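Local coordinates for protein transcriptional regulator (NtrC family) (Aquifex aeolicus, PDB 3DZD) that probably activates transcription by sigma54 RNA polymerase, joining a response regulator receiver domain to an AAA+ ATPase domain that binds ADP here, at residues V5-E9 and V52-D56; P46-V52 and S73-T79. The contacts are given in a common frame with arbitrary orientation. Residues are numbered along the deposited sequence.

Contact 1. Residues V5-E9 and V52-D56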
loop_
_atom_site.group_PDB
_atom_site.type_symbol
_atom_site.label_atom_id
_atom_site.label_comp_id
_atom_site.label_asym_id
_atom_site.label_seq_id
_atom_site.Cartn_x
_atom_site.Cartn_y
_atom_site.Cartn_z
ATOM N N VAL A 5 26.648 12.900 10.785
ATOM C CA VAL A 5 27.941 12.371 10.368
ATOM C C VAL A 5 28.845 12.176 11.576
ATOM O O VAL A 5 29.240 13.147 12.228
ATOM C CB VAL A 5 28.644 13.301 9.361
ATOM C CG1 VAL A 5 29.963 12.687 8.921
ATOM C CG2 VAL A 5 27.757 13.549 8.153
ATOM N N VAL A 6 29.151 10.915 11.873
ATOM C CA VAL A 6 30.000 10.554 13.004
ATOM C C VAL A 6 31.385 10.100 12.536
ATOM O O VAL A 6 31.517 9.047 11.905
ATOM C CB VAL A 6 29.375 9.415 13.823
ATOM C CG1 VAL A 6 30.162 9.192 15.096
ATOM C CG2 VAL A 6 27.922 9.729 14.141
ATOM N N ASP A 7 32.415 10.886 12.850
ATOM C CA ASP A 7 33.773 10.565 12.414
ATOM C C ASP A 7 34.841 11.338 13.180
ATOM O O ASP A 7 34.615 12.458 13.636
ATOM C CB ASP A 7 33.937 10.803 10.904
ATOM C CG ASP A 7 35.139 10.057 10.313
ATOM O OD1 ASP A 7 34.940 9.168 9.462
ATOM O OD2 ASP A 7 36.286 10.354 10.693
ATOM N N ASP A 8 36.016 10.726 13.289
ATOM C CA ASP A 8 37.141 11.292 14.024
ATOM C C ASP A 8 37.854 12.414 13.265
ATOM O O ASP A 8 38.421 13.319 13.875
ATOM C CB ASP A 8 38.144 10.183 14.355
ATOM C CG ASP A 8 39.256 10.656 15.263
ATOM O OD1 ASP A 8 39.013 10.791 16.479
ATOM O OD2 ASP A 8 40.378 10.881 14.762
ATOM N N GLU A 9 37.827 12.360 11.939
ATOM C CA GLU A 9 38.632 13.278 11.139
ATOM C C GLU A 9 37.838 14.384 10.445
ATOM O O GLU A 9 36.813 14.127 9.815
ATOM C CB GLU A 9 39.450 12.495 10.117
ATOM C CG GLU A 9 40.483 11.585 10.751
ATOM C CD GLU A 9 41.320 10.853 9.725
ATOM O OE1 GLU A 9 41.028 10.979 8.513
ATOM O OE2 GLU A 9 42.269 10.150 10.133
ATOM N N VAL A 52 33.500 3.113 11.147
ATOM C CA VAL A 52 33.703 1.834 11.823
ATOM C C VAL A 52 34.629 1.958 13.032
ATOM O O VAL A 52 34.507 1.206 13.998
ATOM C CB VAL A 52 34.284 0.779 10.867
ATOM C CG1 VAL A 52 33.247 0.371 9.831
ATOM C CG2 VAL A 52 35.546 1.312 10.203
ATOM N N TRP A 53 35.561 2.903 12.971
ATOM C CA TRP A 53 36.477 3.130 14.083
ATOM C C TRP A 53 36.276 4.506 14.710
ATOM O O TRP A 53 36.230 5.522 14.016
ATOM C CB TRP A 53 37.939 2.962 13.646
ATOM C CG TRP A 53 38.921 3.284 14.745
ATOM C CD1 TRP A 53 39.484 2.405 15.624
ATOM C CD2 TRP A 53 39.439 4.578 15.087
ATOM N NE1 TRP A 53 40.322 3.069 16.486
ATOM C CE2 TRP A 53 40.312 4.402 16.179
ATOM C CE3 TRP A 53 39.249 5.866 14.575
ATOM C CZ2 TRP A 53 40.996 5.468 16.767
ATOM C CZ3 TRP A 53 39.928 6.923 15.162
ATOM C CH2 TRP A 53 40.790 6.717 16.247
HETATM N N MSE A 54 36.172 4.519 16.034
HETATM C CA MSE A 54 35.982 5.744 16.794
HETATM C C MSE A 54 36.840 5.682 18.053
HETATM O O MSE A 54 37.124 4.595 18.558
HETATM C CB MSE A 54 34.504 5.907 17.157
HETATM C CG MSE A 54 33.609 6.194 15.963
HETATM SE SE MSE A 54 33.995 7.939 15.173
HETATM C CE MSE A 54 33.726 9.085 16.725
ATOM N N PRO A 55 37.257 6.847 18.567
ATOM C CA PRO A 55 38.121 6.894 19.752
ATOM C C PRO A 55 37.509 6.197 20.968
ATOM O O PRO A 55 38.108 5.260 21.494
ATOM C CB PRO A 55 38.261 8.396 20.024
ATOM C CG PRO A 55 37.983 9.050 18.722
ATOM C CD PRO A 55 36.952 8.193 18.053
ATOM N N ASP A 56 36.330 6.641 21.395
ATOM C CA ASP A 56 35.736 6.181 22.651
ATOM C C ASP A 56 34.772 4.994 22.527
ATOM O O ASP A 56 33.724 4.972 23.179
ATOM C CB ASP A 56 35.044 7.347 23.377
ATOM C CG ASP A 56 34.145 8.169 22.458
ATOM O OD1 ASP A 56 33.927 7.764 21.297
ATOM O OD2 ASP A 56 33.654 9.229 22.899
#

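Contact 2. Residues P46-V52 and S73-T79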
loop_
_atom_site.group_PDB
_atom_site.type_symbol
_atom_site.label_atom_id
_atom_site.label_comp_id
_atom_site.label_asym_id
_atom_site.label_seq_id
_atom_site.Cartn_x
_atom_site.Cartn_y
_atom_site.Cartn_z
ATOM N N PRO A 46 17.101 10.598 10.099
ATOM C CA PRO A 46 16.719 9.503 9.201
ATOM C C PRO A 46 17.948 8.717 8.753
ATOM O O PRO A 46 17.897 7.490 8.641
ATOM C CB PRO A 46 16.108 10.230 7.998
ATOM C CG PRO A 46 15.672 11.543 8.521
ATOM C CD PRO A 46 16.619 11.905 9.625
ATOM N N VAL A 47 19.043 9.425 8.495
ATOM C CA VAL A 47 20.261 8.787 8.007
ATOM C C VAL A 47 21.459 9.130 8.887
ATOM O O VAL A 47 21.701 10.291 9.205
ATOM C CB VAL A 47 20.573 9.206 6.558
ATOM C CG1 VAL A 47 21.935 8.686 6.131
ATOM C CG2 VAL A 47 19.467 8.732 5.614
ATOM N N ILE A 48 22.206 8.107 9.273
ATOM C CA ILE A 48 23.403 8.298 10.063
ATOM C C ILE A 48 24.571 7.682 9.335
ATOM O O ILE A 48 24.485 6.546 8.865
ATOM C CB ILE A 48 23.279 7.641 11.430
ATOM C CG1 ILE A 48 22.167 8.318 12.235
ATOM C CG2 ILE A 48 24.601 7.714 12.168
ATOM C CD1 ILE A 48 21.776 7.571 13.486
ATOM N N VAL A 49 25.655 8.452 9.235
ATOM C CA VAL A 49 26.875 8.032 8.565
ATOM C C VAL A 49 27.918 7.814 9.639
ATOM O O VAL A 49 28.360 8.767 10.294
ATOM C CB VAL A 49 27.395 9.117 7.597
ATOM C CG1 VAL A 49 28.772 8.737 7.053
ATOM C CG2 VAL A 49 26.407 9.359 6.467
ATOM N N LEU A 50 28.320 6.561 9.816
ATOM C CA LEU A 50 29.135 6.179 10.962
ATOM C C LEU A 50 30.472 5.567 10.563
ATOM O O LEU A 50 30.532 4.676 9.716
ATOM C CB LEU A 50 28.358 5.196 11.830
ATOM C CG LEU A 50 29.123 4.467 12.936
ATOM C CD1 LEU A 50 29.415 5.390 14.120
ATOM C CD2 LEU A 50 28.311 3.263 13.377
ATOM N N ASP A 51 31.547 6.047 11.175
ATOM C CA ASP A 51 32.857 5.449 10.944
ATOM C C ASP A 51 33.007 4.176 11.777
ATOM O O ASP A 51 32.664 4.154 12.959
ATOM C CB ASP A 51 33.992 6.437 11.241
ATOM C CG ASP A 51 35.297 6.042 10.559
ATOM O OD1 ASP A 51 35.698 4.865 10.676
ATOM O OD2 ASP A 51 35.923 6.898 9.902
ATOM N N VAL A 52 33.500 3.113 11.147
ATOM C CA VAL A 52 33.703 1.834 11.823
ATOM C C VAL A 52 34.629 1.958 13.032
ATOM O O VAL A 52 34.507 1.206 13.998
ATOM C CB VAL A 52 34.284 0.779 10.867
ATOM C CG1 VAL A 52 33.247 0.371 9.831
ATOM C CG2 VAL A 52 35.546 1.312 10.203
ATOM N N SER A 73 16.399 4.926 12.023
ATOM C CA SER A 73 17.571 5.465 11.342
ATOM C C SER A 73 18.200 4.432 10.411
ATOM O O SER A 73 18.367 3.267 10.777
ATOM C CB SER A 73 18.613 5.953 12.339
ATOM O OG SER A 73 18.220 7.184 12.909
ATOM N N VAL A 74 18.529 4.875 9.200
ATOM C CA VAL A 74 19.245 4.063 8.234
ATOM C C VAL A 74 20.720 4.420 8.352
ATOM O O VAL A 74 21.082 5.595 8.316
ATOM C CB VAL A 74 18.739 4.349 6.797
ATOM C CG1 VAL A 74 19.567 3.604 5.758
ATOM C CG2 VAL A 74 17.266 3.992 6.681
ATOM N N VAL A 75 21.568 3.411 8.494
ATOM C CA VAL A 75 22.979 3.643 8.764
ATOM C C VAL A 75 23.885 3.297 7.588
ATOM O O VAL A 75 23.759 2.239 6.979
ATOM C CB VAL A 75 23.456 2.854 9.996
ATOM C CG1 VAL A 75 24.913 3.176 10.299
ATOM C CG2 VAL A 75 22.578 3.166 11.195
ATOM N N ILE A 76 24.797 4.209 7.284
ATOM C CA ILE A 76 25.850 3.963 6.323
ATOM C C ILE A 76 27.174 4.010 7.065
ATOM O O ILE A 76 27.484 5.003 7.723
ATOM C CB ILE A 76 25.874 5.048 5.246
ATOM C CG1 ILE A 76 24.497 5.168 4.580
ATOM C CG2 ILE A 76 26.967 4.756 4.237
ATOM C CD1 ILE A 76 24.254 6.517 3.913
ATOM N N VAL A 77 27.957 2.942 6.982
ATOM C CA VAL A 77 29.253 2.959 7.646
ATOM C C VAL A 77 30.370 3.368 6.692
ATOM O O VAL A 77 30.298 3.131 5.489
ATOM C CB VAL A 77 29.579 1.620 8.353
ATOM C CG1 VAL A 77 28.679 1.439 9.569
ATOM C CG2 VAL A 77 29.432 0.451 7.395
ATOM N N ILE A 78 31.384 4.021 7.241
ATOM C CA ILE A 78 32.571 4.372 6.480
ATOM C C ILE A 78 33.712 3.515 6.990
ATOM O O ILE A 78 34.018 3.539 8.179
ATOM C CB ILE A 78 32.934 5.851 6.655
ATOM C CG1 ILE A 78 31.906 6.733 5.949
ATOM C CG2 ILE A 78 34.308 6.122 6.094
ATOM C CD1 ILE A 78 32.170 8.210 6.109
ATOM N N THR A 79 34.328 2.747 6.099
ATOM C CA THR A 79 35.435 1.884 6.496
ATOM C C THR A 79 36.732 2.203 5.761
ATOM O O THR A 79 36.722 2.606 4.595
ATOM C CB THR A 79 35.107 0.400 6.288
ATOM O OG1 THR A 79 36.098 -0.394 6.949
ATOM C CG2 THR A 79 35.087 0.054 4.803
#

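Contact 1. Residues V5-E9 and V52-D56
This is a small van der Waals contact at the C-terminal edge of the receiver domain's parallel sheet, made largely by side chains of 52-56 against side chains and backbone of 5-9. It joins the end of strand 2-6, with the turn after it, to the segment that follows strand 47-51, the neighbour of 2-6 in the sheet. The two paths diverge here, with touching parts 66° apart, and the closest CA atoms, of Asp-8 and Met-54, are 6.3 Å from each other. Met-54, a selenomethionine in this crystal, bridges the gap. Its side chain folds back with all three chi angles m. This brings SE to 3.8 Å from Asp-7 CA, and CE to 3.9 Å from Val-6 CG1. Leu-33 and Ala-36 of helix 33-42 pack against Met-54 and Val-6 respectively. The arrangement fits the CheY-like receiver fold, in which acidic residues after the first strand and a key aspartate at the end of the third form the phosphorylation site. Asp-7 and Asp-8 are probably the acidic pair, with Asp-51 as the probable phosphoacceptor. Asp-7 points away from 52-56. Its OD2 accepts a bond from Glu-9 N (2.8 Å), an Asx turn just before helix 10-22. Asp-8 faces 52-56 and is exposed. Its CG lies at the edge of the Trp-53 ring, 3.8 Å from CZ3, and its OD1 is 3.0 Å from Pro-55 CG.

Contact 2. Residues P46-V52 and S73-T79
Branched aliphatic side chains fill the middle of this strand pair on both faces of the sheet. On one face Val-49 CG1 meets Ile-78 CD1 at 3.6 Å, and Val-47 CG1 meets Ile-76 CD1 at 3.9 Å. On the other, Leu-50 lies between two valines: its CB is 4.3 Å from Val-75 CG1, and its CD2 is 4.2 Å from Val-77 CG1. Between the faces runs a regular parallel ladder. Strands 47-51 and 74-79 are 25° apart in direction and pair from Val-47 with Val-74 to Asp-51 with Ile-78. Six backbone hydrogen bonds join the segments, the first from Val-74 N to Pro-46 O (2.7 Å), the last from Val-52 N to Ile-78 O (3.0 Å). Val-74, Ile-76 and Ile-78 each donate and accept, as do Ile-48 and Leu-50; Pro-46 only accepts and Val-52 only donates across the pair. At the C-terminal edge the chemistry turns polar. Asp-51 OD1 accepts from Trp-53 N, and OD2 forms a salt bridge with Lys-101. This is consistent with the conserved aspartate and lysine of a receiver phosphorylation site. Beside it, Thr-79 OG1 is bonded to Ser-83 O and lies 3.7 Å from Val-52 CG2. The pair is central in the five-stranded sheet, between strands 2-6 and 97-100. Helix 105-119 covers Val-47 and Ile-76, while helix 62-69 packs on Ile-48, Leu-50 and Val-75.

Contact 2 is buried core, whereas contact 1 is half exposed and buries less than a third as much surface. Both involve the same sheet: strands 2-6 and 47-51 are neighbours in it, and Val-6 N probably bonds to Val-49 O. Val-52 is in a segment of both contacts, but packs only in contact 2. Contact 2 relies on backbone bonds and aliphatic packing. Contact 1 has no hydrogen bond between its segments and relies on van der Waals packing, with selenomethionine Met-54 buried and Asp-8, Trp-53 and Pro-55 exposed. The two also meet where carboxylate oxygens Asp-7 OD1 and Asp-51 OD2 come unusually close, 2.5 Å, in the probable phosphorylation site.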